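Local coordinates for putative Acetyltransferase (Lactobacillus plantarum WCFS1, PDB 3EFA), which probably transfers an acetyl group from acetyl-coenzyme A to an amine of a still unidentified substrate, as other members of the GNAT superfamily do, at residues Val25-Arg30 with Val36-Lys41; Pro55-Thr60 with Lys81-His86; His70-Gly75 with Glu97-Gln102. All coordinates share one frame; numbering follows the deposited sequence.

Contact 1 of 3, residues Val25-Arg30 with Val36-Lys41; sequences VFVEER and VEFDVK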
loop_
_atom_site.group_PDB
_atom_site.type_symbol
_atom_site.label_atom_id
_atom_site.label_comp_id
_atom_site.label_asym_id
_atom_site.label_seq_id
_atom_site.Cartn_x
_atom_site.Cartn_y
_atom_site.Cartn_z
ATOM N N VAL A 25 20.034 4.793 -17.672
ATOM C CA VAL A 25 18.865 3.923 -17.865
ATOM C C VAL A 25 17.509 4.655 -17.900
ATOM O O VAL A 25 16.752 4.534 -18.866
ATOM C CB VAL A 25 18.806 2.796 -16.787
ATOM C CG1 VAL A 25 17.515 1.998 -16.898
ATOM C CG2 VAL A 25 20.012 1.857 -16.902
ATOM N N PHE A 26 17.197 5.395 -16.840
ATOM C CA PHE A 26 15.891 6.057 -16.729
ATOM C C PHE A 26 15.778 7.309 -17.606
ATOM O O PHE A 26 14.802 7.462 -18.335
ATOM C CB PHE A 26 15.564 6.424 -15.269
ATOM C CG PHE A 26 15.344 5.237 -14.363
ATOM C CD1 PHE A 26 14.253 4.377 -14.556
ATOM C CD2 PHE A 26 16.205 4.992 -13.299
ATOM C CE1 PHE A 26 14.037 3.277 -13.713
ATOM C CE2 PHE A 26 16.005 3.897 -12.449
ATOM C CZ PHE A 26 14.913 3.037 -12.654
ATOM N N VAL A 27 16.770 8.202 -17.526
ATOM C CA VAL A 27 16.716 9.471 -18.247
ATOM C C VAL A 27 17.020 9.316 -19.748
ATOM O O VAL A 27 16.229 9.722 -20.590
ATOM C CB VAL A 27 17.647 10.559 -17.601
ATOM C CG1 VAL A 27 17.587 11.885 -18.376
ATOM C CG2 VAL A 27 17.269 10.798 -16.153
ATOM N N GLU A 28 18.162 8.727 -20.084
ATOM C CA GLU A 28 18.581 8.686 -21.485
ATOM C C GLU A 28 17.955 7.552 -22.305
ATOM O O GLU A 28 17.447 7.776 -23.403
ATOM C CB GLU A 28 20.111 8.683 -21.590
ATOM C CG GLU A 28 20.711 10.045 -21.199
ATOM C CD GLU A 28 22.233 10.069 -21.192
ATOM O OE1 GLU A 28 22.798 10.815 -20.372
ATOM O OE2 GLU A 28 22.861 9.361 -22.004
ATOM N N GLU A 29 17.989 6.342 -21.764
ATOM C CA GLU A 29 17.500 5.180 -22.484
ATOM C C GLU A 29 15.969 5.146 -22.558
ATOM O O GLU A 29 15.403 4.766 -23.583
ATOM C CB GLU A 29 18.031 3.890 -21.844
ATOM C CG GLU A 29 17.387 2.614 -22.380
ATOM C CD GLU A 29 17.883 1.365 -21.669
ATOM O OE1 GLU A 29 18.877 1.458 -20.917
ATOM O OE2 GLU A 29 17.281 0.288 -21.859
ATOM N N ARG A 30 15.305 5.558 -21.481
ATOM C CA ARG A 30 13.852 5.422 -21.394
ATOM C C ARG A 30 13.074 6.738 -21.415
ATOM O O ARG A 30 11.852 6.732 -21.358
ATOM C CB ARG A 30 13.470 4.579 -20.175
ATOM C CG ARG A 30 13.891 3.126 -20.324
ATOM C CD ARG A 30 13.902 2.405 -19.000
ATOM N NE ARG A 30 12.599 2.448 -18.356
ATOM C CZ ARG A 30 12.301 1.787 -17.244
ATOM N NH1 ARG A 30 13.221 1.029 -16.654
ATOM N NH2 ARG A 30 11.084 1.884 -16.723
ATOM N N VAL A 36 12.190 14.433 -12.671
ATOM C CA VAL A 36 11.334 13.378 -12.126
ATOM C C VAL A 36 12.209 12.250 -11.505
ATOM O O VAL A 36 11.975 11.826 -10.369
ATOM C CB VAL A 36 10.324 12.787 -13.179
ATOM C CG1 VAL A 36 9.522 11.627 -12.579
ATOM C CG2 VAL A 36 9.366 13.854 -13.692
ATOM N N GLU A 37 13.221 11.780 -12.238
ATOM C CA GLU A 37 14.101 10.717 -11.733
ATOM C C GLU A 37 14.841 11.117 -10.451
ATOM O O GLU A 37 14.850 10.360 -9.472
ATOM C CB GLU A 37 15.123 10.281 -12.789
ATOM C CG GLU A 37 16.158 9.285 -12.266
ATOM C CD GLU A 37 15.509 8.002 -11.739
ATOM O OE1 GLU A 37 14.411 7.666 -12.231
ATOM O OE2 GLU A 37 16.089 7.336 -10.842
ATOM N N PHE A 38 15.463 12.299 -10.470
ATOM C CA PHE A 38 16.222 12.788 -9.329
ATOM C C PHE A 38 15.359 13.728 -8.501
ATOM O O PHE A 38 14.819 14.708 -9.017
ATOM C CB PHE A 38 17.564 13.412 -9.792
ATOM C CG PHE A 38 18.395 12.453 -10.608
ATOM C CD1 PHE A 38 19.121 11.436 -9.974
ATOM C CD2 PHE A 38 18.376 12.502 -12.002
ATOM C CE1 PHE A 38 19.858 10.502 -10.721
ATOM C CE2 PHE A 38 19.098 11.583 -12.761
ATOM C CZ PHE A 38 19.845 10.576 -12.125
ATOM N N ASP A 39 15.211 13.402 -7.220
ATOM C CA ASP A 39 14.158 14.019 -6.410
ATOM C C ASP A 39 14.682 14.512 -5.080
ATOM O O ASP A 39 15.883 14.389 -4.776
ATOM C CB ASP A 39 12.976 13.041 -6.189
ATOM C CG ASP A 39 13.325 11.871 -5.241
ATOM O OD1 ASP A 39 14.455 11.802 -4.702
ATOM O OD2 ASP A 39 12.450 11.002 -5.020
ATOM N N VAL A 40 13.762 15.036 -4.277
ATOM C CA VAL A 40 14.090 15.619 -2.983
ATOM C C VAL A 40 14.758 14.645 -1.984
ATOM O O VAL A 40 15.453 15.086 -1.075
ATOM C CB VAL A 40 12.860 16.293 -2.356
ATOM C CG1 VAL A 40 11.874 15.233 -1.812
ATOM C CG2 VAL A 40 13.289 17.273 -1.280
ATOM N N LYS A 41 14.572 13.335 -2.155
ATOM C CA LYS A 41 15.267 12.360 -1.301
ATOM C C LYS A 41 16.764 12.176 -1.638
ATOM O O LYS A 41 17.521 11.579 -0.857
ATOM C CB LYS A 41 14.577 10.993 -1.336
ATOM C CG LYS A 41 13.110 11.011 -0.992
ATOM C CD LYS A 41 12.863 11.355 0.467
ATOM C CE LYS A 41 11.360 11.421 0.752
ATOM N NZ LYS A 41 11.025 12.218 1.972
#
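E37, near the end of the short helix 34-37, pushes its side chain against F26 and V27 on the last turns of helix 12-29. Its CB meets CG2 of V27 at 4.0 Å, an apolar touch at the foot of the side chain. CG is set anti to the backbone N (chi1 174°), which sends it toward F26, and it passes 4.2 Å from CB of F26; the same methylene sits over the centre of the ring of its own neighbour, F38. A bend at chi2 (59°) then brings the carboxylate up to the CG-CD2 side of the F26 ring, off its plane. CD comes within 3.5 Å of CD2 of F26, OE1 lies 3.4 Å from CG of F26, and OE2 is equally near to CD2. Carboxylate and ring planes are only 8° apart, so the two flat groups run almost parallel.

CG2 of V27 also reaches CE2 of F38 at 3.9 Å, with the two side chains crossing at about a right angle. F38 is the first residue to leave helical geometry, and its ring also touches R22 and Q23 of helix 12-29.

No hydrogen bond links the two segments. The buried carboxylate has its polar partners outside them: OE2 forms a salt bridge with R22 NE, and OE1 is hydrogen-bonded to a bound glycerol. In GNAT proteins this helical region commonly borders the acceptor-substrate site; the glycerol probably comes from the crystallisation liquor, but its position is consistent with a pocket here. The chemistry is that of a polar group embedded beside hydrocarbon: F26, V27 and F38 pack against the stem of the glutamate, while R22 and the glycerol hold its buried carboxylate.

Contact 2 of 3, residues Pro55-Thr60 with Lys81-His86; sequences PDLPIT and KAYRGH. With FMT (formic acid), chain C.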
loop_
_atom_site.group_PDB
_atom_site.type_symbol
_atom_site.label_atom_id
_atom_site.label_comp_id
_atom_site.label_asym_id
_atom_site.label_seq_id
_atom_site.Cartn_x
_atom_site.Cartn_y
_atom_site.Cartn_z
ATOM N N PRO A 55 36.382 -2.325 -9.564
ATOM C CA PRO A 55 36.327 -1.029 -8.872
ATOM C C PRO A 55 35.942 0.111 -9.808
ATOM O O PRO A 55 35.444 1.147 -9.350
ATOM C CB PRO A 55 37.766 -0.837 -8.369
ATOM C CG PRO A 55 38.330 -2.234 -8.289
ATOM C CD PRO A 55 37.683 -3.002 -9.403
ATOM N N ASP A 56 36.177 -0.071 -11.104
ATOM C CA ASP A 56 35.761 0.933 -12.084
ATOM C C ASP A 56 34.528 0.506 -12.891
ATOM O O ASP A 56 34.250 1.073 -13.952
ATOM C CB ASP A 56 36.921 1.339 -13.021
ATOM C CG ASP A 56 37.492 0.163 -13.834
ATOM O OD1 ASP A 56 37.105 -1.009 -13.596
ATOM O OD2 ASP A 56 38.350 0.423 -14.717
ATOM N N LEU A 57 33.790 -0.482 -12.390
ATOM C CA LEU A 57 32.667 -1.033 -13.146
ATOM C C LEU A 57 31.421 -1.368 -12.301
ATOM O O LEU A 57 31.123 -2.548 -12.043
ATOM C CB LEU A 57 33.127 -2.256 -13.946
ATOM C CG LEU A 57 32.146 -2.856 -14.956
ATOM C CD1 LEU A 57 31.702 -1.807 -15.965
ATOM C CD2 LEU A 57 32.784 -4.052 -15.656
ATOM N N PRO A 58 30.676 -0.329 -11.884
ATOM C CA PRO A 58 29.389 -0.610 -11.231
ATOM C C PRO A 58 28.392 -1.129 -12.269
ATOM O O PRO A 58 28.407 -0.606 -13.384
ATOM C CB PRO A 58 28.953 0.761 -10.706
ATOM C CG PRO A 58 29.616 1.761 -11.598
ATOM C CD PRO A 58 30.887 1.111 -12.134
ATOM N N ILE A 59 27.565 -2.122 -11.931
ATOM C CA ILE A 59 26.630 -2.695 -12.916
ATOM C C ILE A 59 25.142 -2.743 -12.516
ATOM O O ILE A 59 24.260 -2.818 -13.383
ATOM C CB ILE A 59 27.066 -4.107 -13.409
ATOM C CG1 ILE A 59 27.011 -5.128 -12.274
ATOM C CG2 ILE A 59 28.448 -4.067 -14.055
ATOM C CD1 ILE A 59 27.017 -6.582 -12.767
ATOM N N THR A 60 24.852 -2.711 -11.221
ATOM C CA THR A 60 23.464 -2.681 -10.785
ATOM C C THR A 60 23.352 -1.908 -9.460
ATOM O O THR A 60 24.335 -1.828 -8.706
ATOM C CB THR A 60 22.852 -4.129 -10.730
ATOM O OG1 THR A 60 21.429 -4.061 -10.569
ATOM C CG2 THR A 60 23.477 -4.966 -9.603
ATOM N N LYS A 81 22.867 -1.894 -19.090
ATOM C CA LYS A 81 22.236 -2.611 -20.192
ATOM C C LYS A 81 22.942 -3.900 -20.622
ATOM O O LYS A 81 22.298 -4.938 -20.814
ATOM C CB LYS A 81 22.038 -1.701 -21.403
ATOM C CG LYS A 81 20.936 -2.199 -22.330
ATOM C CD LYS A 81 21.047 -1.609 -23.722
ATOM C CE LYS A 81 19.995 -2.205 -24.646
ATOM N NZ LYS A 81 20.227 -1.836 -26.069
ATOM N N ALA A 82 24.255 -3.847 -20.777
ATOM C CA ALA A 82 24.968 -5.025 -21.251
ATOM C C ALA A 82 24.938 -6.198 -20.253
ATOM O O ALA A 82 25.265 -7.327 -20.615
ATOM C CB ALA A 82 26.409 -4.658 -21.630
ATOM N N TYR A 83 24.537 -5.941 -19.010
ATOM C CA TYR A 83 24.623 -6.959 -17.959
ATOM C C TYR A 83 23.264 -7.451 -17.458
ATOM O O TYR A 83 23.183 -8.183 -16.467
ATOM C CB TYR A 83 25.459 -6.440 -16.784
ATOM C CG TYR A 83 26.892 -6.171 -17.160
ATOM C CD1 TYR A 83 27.872 -7.144 -16.984
ATOM C CD2 TYR A 83 27.271 -4.950 -17.714
ATOM C CE1 TYR A 83 29.197 -6.904 -17.341
ATOM C CE2 TYR A 83 28.589 -4.704 -18.075
ATOM C CZ TYR A 83 29.543 -5.686 -17.885
ATOM O OH TYR A 83 30.853 -5.446 -18.238
ATOM N N ARG A 84 22.198 -7.041 -18.137
ATOM C CA ARG A 84 20.856 -7.458 -17.754
ATOM C C ARG A 84 20.635 -8.946 -18.050
ATOM O O ARG A 84 21.206 -9.496 -19.001
ATOM C CB ARG A 84 19.789 -6.602 -18.457
ATOM C CG ARG A 84 20.008 -5.092 -18.328
ATOM C CD ARG A 84 18.729 -4.286 -18.551
ATOM N NE ARG A 84 18.972 -2.865 -18.324
ATOM C CZ ARG A 84 18.724 -1.897 -19.201
ATOM N NH1 ARG A 84 18.180 -2.182 -20.378
ATOM N NH2 ARG A 84 19.016 -0.633 -18.894
ATOM N N GLY A 85 19.818 -9.592 -17.218
ATOM C CA GLY A 85 19.412 -10.966 -17.448
ATOM C C GLY A 85 20.396 -12.034 -17.009
ATOM O O GLY A 85 20.362 -13.162 -17.513
ATOM N N HIS A 86 21.273 -11.697 -16.072
ATOM C CA HIS A 86 22.233 -12.672 -15.555
ATOM C C HIS A 86 22.118 -12.838 -14.037
ATOM O O HIS A 86 23.028 -13.369 -13.406
ATOM C CB HIS A 86 23.667 -12.282 -15.928
ATOM C CG HIS A 86 23.921 -12.218 -17.404
ATOM N ND1 HIS A 86 24.037 -13.342 -18.192
ATOM C CD2 HIS A 86 24.108 -11.160 -18.232
ATOM C CE1 HIS A 86 24.270 -12.983 -19.443
ATOM N NE2 HIS A 86 24.317 -11.664 -19.492
HETATM C C FMT C . 18.788 -7.501 -13.908
HETATM O O1 FMT C . 19.819 -7.780 -13.290
HETATM O O2 FMT C . 18.594 -7.778 -15.094
#
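I59 and Y83 mark the closest backbone approach between strand 57-66 and the short 3-10 turn 81-83, CA of I59 to CA of Y83 being 6.9 Å. The two segments meet through side chains, with no hydrogen bond between them. The central element is a CH-pi contact: CG2 of I59 stands over the centre of the Y83 ring, 3.9 Å from its centroid and 10° off the normal. CG1 of I59 lies between the backbone N and the carbonyl carbon (chi1 66°), which turns CG2, the other branch, up to the ring. L57 comes from the opposite direction to the tyrosine and touches its far end, CD2 lying 3.5 Å from OH of Y83. L53 also packs on both Y83 and I59, adding to the apolar surroundings of the ring.

Replacing Y83 by an alanine would probably leave CG2 of I59 and CD2 of L57 without the ring they pack against, and the turn less firmly tied to the strand.

Just beyond the ring the chain enters the R-x-x-G-x-G signature of GNAT enzymes, which begins at R84. The R84 guanidinium lies over CA of K81; its NE bonds to O of T79 and its NH2 forms a salt bridge with E29. G85, with a positive phi of 82°, donates its N to O2 of a bound formic acid at 3.0 Å, a nearly straight bond, and the same molecule, probably from the crystallisation liquor, is also bonded to G89 N. In relatives such backbone amides hold the pyrophosphate of acetyl-coenzyme A, and its position is consistent with that anion site. The chemistry thus changes over a few residues: a largely apolar contact, its one polar atom the tyrosine OH beside L57 CD2, gives way to backbone N-H groups suited to a negatively charged ligand.

Contact 3 of 3, residues His70-Gly75 with Glu97-Gln102; sequences HVMRFG and EEWATQ. With FMT (formic acid), chain B.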
loop_
_atom_site.group_PDB
_atom_site.type_symbol
_atom_site.label_atom_id
_atom_site.label_comp_id
_atom_site.label_asym_id
_atom_site.label_seq_id
_atom_site.Cartn_x
_atom_site.Cartn_y
_atom_site.Cartn_z
ATOM N N HIS A 70 9.426 -0.040 10.948
ATOM C CA HIS A 70 10.371 -1.111 10.615
ATOM C C HIS A 70 10.176 -1.697 9.212
ATOM O O HIS A 70 10.536 -2.843 8.956
ATOM C CB HIS A 70 10.330 -2.213 11.682
ATOM C CG HIS A 70 10.627 -1.714 13.060
ATOM N ND1 HIS A 70 9.653 -1.545 14.020
ATOM C CD2 HIS A 70 11.792 -1.316 13.631
ATOM C CE1 HIS A 70 10.204 -1.081 15.128
ATOM N NE2 HIS A 70 11.501 -0.934 14.918
ATOM N N VAL A 71 9.609 -0.894 8.319
ATOM C CA VAL A 71 9.483 -1.248 6.909
ATOM C C VAL A 71 10.570 -0.552 6.075
ATOM O O VAL A 71 10.709 0.674 6.127
ATOM C CB VAL A 71 8.074 -0.885 6.359
ATOM C CG1 VAL A 71 7.990 -1.165 4.860
ATOM C CG2 VAL A 71 6.971 -1.658 7.118
HETATM N N MSE A 72 11.355 -1.343 5.336
HETATM C CA MSE A 72 12.353 -0.805 4.410
HETATM C C MSE A 72 11.851 -0.846 2.979
HETATM O O MSE A 72 11.481 -1.906 2.482
HETATM C CB MSE A 72 13.668 -1.580 4.487
HETATM C CG MSE A 72 14.657 -1.183 3.387
HETATM SE SE MSE A 72 15.440 0.620 3.572
HETATM C CE MSE A 72 16.293 0.315 5.317
ATOM N N ARG A 73 11.832 0.304 2.317
ATOM C CA ARG A 73 11.509 0.325 0.894
ATOM C C ARG A 73 12.801 0.373 0.060
ATOM O O ARG A 73 13.711 1.162 0.349
ATOM C CB ARG A 73 10.552 1.478 0.547
ATOM C CG ARG A 73 10.226 1.598 -0.950
ATOM C CD ARG A 73 9.449 2.884 -1.249
ATOM N NE ARG A 73 8.227 2.927 -0.465
ATOM C CZ ARG A 73 7.417 3.977 -0.354
ATOM N NH1 ARG A 73 7.700 5.114 -0.975
ATOM N NH2 ARG A 73 6.323 3.881 0.397
ATOM N N PHE A 74 12.887 -0.507 -0.937
ATOM C CA PHE A 74 13.999 -0.507 -1.889
ATOM C C PHE A 74 13.550 0.164 -3.197
ATOM O O PHE A 74 12.624 -0.324 -3.850
ATOM C CB PHE A 74 14.445 -1.937 -2.196
ATOM C CG PHE A 74 14.731 -2.779 -0.973
ATOM C CD1 PHE A 74 15.921 -2.617 -0.255
ATOM C CD2 PHE A 74 13.823 -3.758 -0.557
ATOM C CE1 PHE A 74 16.199 -3.405 0.864
ATOM C CE2 PHE A 74 14.086 -4.554 0.563
ATOM C CZ PHE A 74 15.274 -4.381 1.277
ATOM N N GLY A 75 14.184 1.275 -3.577
ATOM C CA GLY A 75 13.796 1.994 -4.785
ATOM C C GLY A 75 14.882 2.308 -5.816
ATOM O O GLY A 75 16.040 1.867 -5.685
ATOM N N GLU A 97 18.365 -7.091 1.565
ATOM C CA GLU A 97 17.475 -7.639 2.601
ATOM C C GLU A 97 18.237 -7.989 3.886
ATOM O O GLU A 97 17.813 -7.634 4.986
ATOM C CB GLU A 97 16.674 -8.854 2.085
ATOM C CG GLU A 97 15.576 -8.483 1.073
ATOM C CD GLU A 97 14.814 -9.684 0.503
ATOM O OE1 GLU A 97 14.924 -10.804 1.048
ATOM O OE2 GLU A 97 14.091 -9.501 -0.498
ATOM N N GLU A 98 19.369 -8.669 3.741
ATOM C CA GLU A 98 20.206 -9.034 4.884
ATOM C C GLU A 98 20.776 -7.786 5.609
ATOM O O GLU A 98 20.789 -7.722 6.844
ATOM C CB GLU A 98 21.304 -10.020 4.439
ATOM C CG GLU A 98 22.462 -10.216 5.421
ATOM C CD GLU A 98 22.034 -10.881 6.727
ATOM O OE1 GLU A 98 21.226 -11.833 6.683
ATOM O OE2 GLU A 98 22.515 -10.455 7.802
ATOM N N TRP A 99 21.210 -6.791 4.837
ATOM C CA TRP A 99 21.653 -5.501 5.387
ATOM C C TRP A 99 20.538 -4.822 6.221
ATOM O O TRP A 99 20.791 -4.323 7.317
ATOM C CB TRP A 99 22.133 -4.599 4.244
ATOM C CG TRP A 99 22.754 -3.267 4.646
ATOM C CD1 TRP A 99 24.080 -3.014 4.882
ATOM C CD2 TRP A 99 22.074 -2.014 4.806
ATOM N NE1 TRP A 99 24.261 -1.687 5.205
ATOM C CE2 TRP A 99 23.049 -1.050 5.165
ATOM C CE3 TRP A 99 20.733 -1.615 4.699
ATOM C CZ2 TRP A 99 22.725 0.285 5.409
ATOM C CZ3 TRP A 99 20.410 -0.283 4.942
ATOM C CH2 TRP A 99 21.399 0.649 5.294
ATOM N N ALA A 100 19.308 -4.834 5.709
ATOM C CA ALA A 100 18.166 -4.242 6.414
ATOM C C ALA A 100 17.769 -4.960 7.718
ATOM O O ALA A 100 17.499 -4.308 8.742
ATOM C CB ALA A 100 16.956 -4.137 5.476
ATOM N N THR A 101 17.718 -6.290 7.682
ATOM C CA THR A 101 17.406 -7.061 8.888
ATOM C C THR A 101 18.439 -6.815 9.981
ATOM O O THR A 101 18.103 -6.809 11.165
ATOM C CB THR A 101 17.298 -8.594 8.626
ATOM O OG1 THR A 101 18.583 -9.127 8.284
ATOM C CG2 THR A 101 16.303 -8.895 7.518
ATOM N N GLN A 102 19.694 -6.607 9.580
ATOM C CA GLN A 102 20.760 -6.319 10.535
ATOM C C GLN A 102 20.507 -4.999 11.257
ATOM O O GLN A 102 20.996 -4.780 12.364
ATOM C CB GLN A 102 22.126 -6.285 9.841
ATOM C CG GLN A 102 22.679 -7.655 9.461
ATOM C CD GLN A 102 24.002 -7.570 8.700
ATOM O OE1 GLN A 102 24.461 -6.482 8.335
ATOM N NE2 GLN A 102 24.618 -8.723 8.454
HETATM C C FMT B . 4.419 7.113 -0.619
HETATM O O1 FMT B . 5.051 6.811 0.388
HETATM O O2 FMT B . 4.379 6.403 -1.622
#
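Strand 71-79 and helix 88-102 are the first two elements of a beta-alpha-beta unit at the heart of the GNAT fold, and here M72 and F74 on the strand meet E97, W99 and A100 on the helix. The short axes run nearly antiparallel, at 152°, and approach to 9.8 Å. The backbones come nearest at M72 and A100, whose CB atoms are 4.3 Å apart. M72, a selenomethionine, bends at chi2 and chi3 and brings CE to the edge of the W99 indole, 4.2 Å from CZ3. Two residues on, the F74 ring lies with CG of M72 over one face, displaced toward the rim, and its CZ meets CG of E97 at 4.1 Å. Of the E97 side chain it is this aliphatic CG that touches; the carboxylate bonds to Y125 OH and forms a salt bridge with K144.

R73 belongs to the other side of the sheet. Its NH2 reaches O1 of a second formic acid at 3.2 Å, at the guanidinium edge, while NE pairs with E109; T128 of the second subunit packs on it.

Around this core, W99 stacks on F8 and touches L64 of strand 57-66, F74 reaches L62 of the same strand and I110 of strand 107-113, and M72 packs on F105, so helix 88-102 packs on one face of the sheet, running nearly antiparallel to strand 71-79.

In the fold
Along the chain contact 1 closes before the others open, whereas contacts 2 and 3 interlock, their segments alternating. The latter two share one sheet, in which strands 57-66 and 71-79 are neighbours: contact 2 lies in the loop leading into helix 88-102, contact 3 on its last turns. Their centres are 22 Å apart, on opposite sides of the chain's centre, and contact 3 is equally far from contact 1. Contacts 1 and 2 lie closer, about 18 Å between centres, and touch directly through the E29-R84 salt bridge. That pair joins the end of helix 12-29 to the probable coenzyme-binding loop, consistent with substrate and coenzyme sites lying side by side.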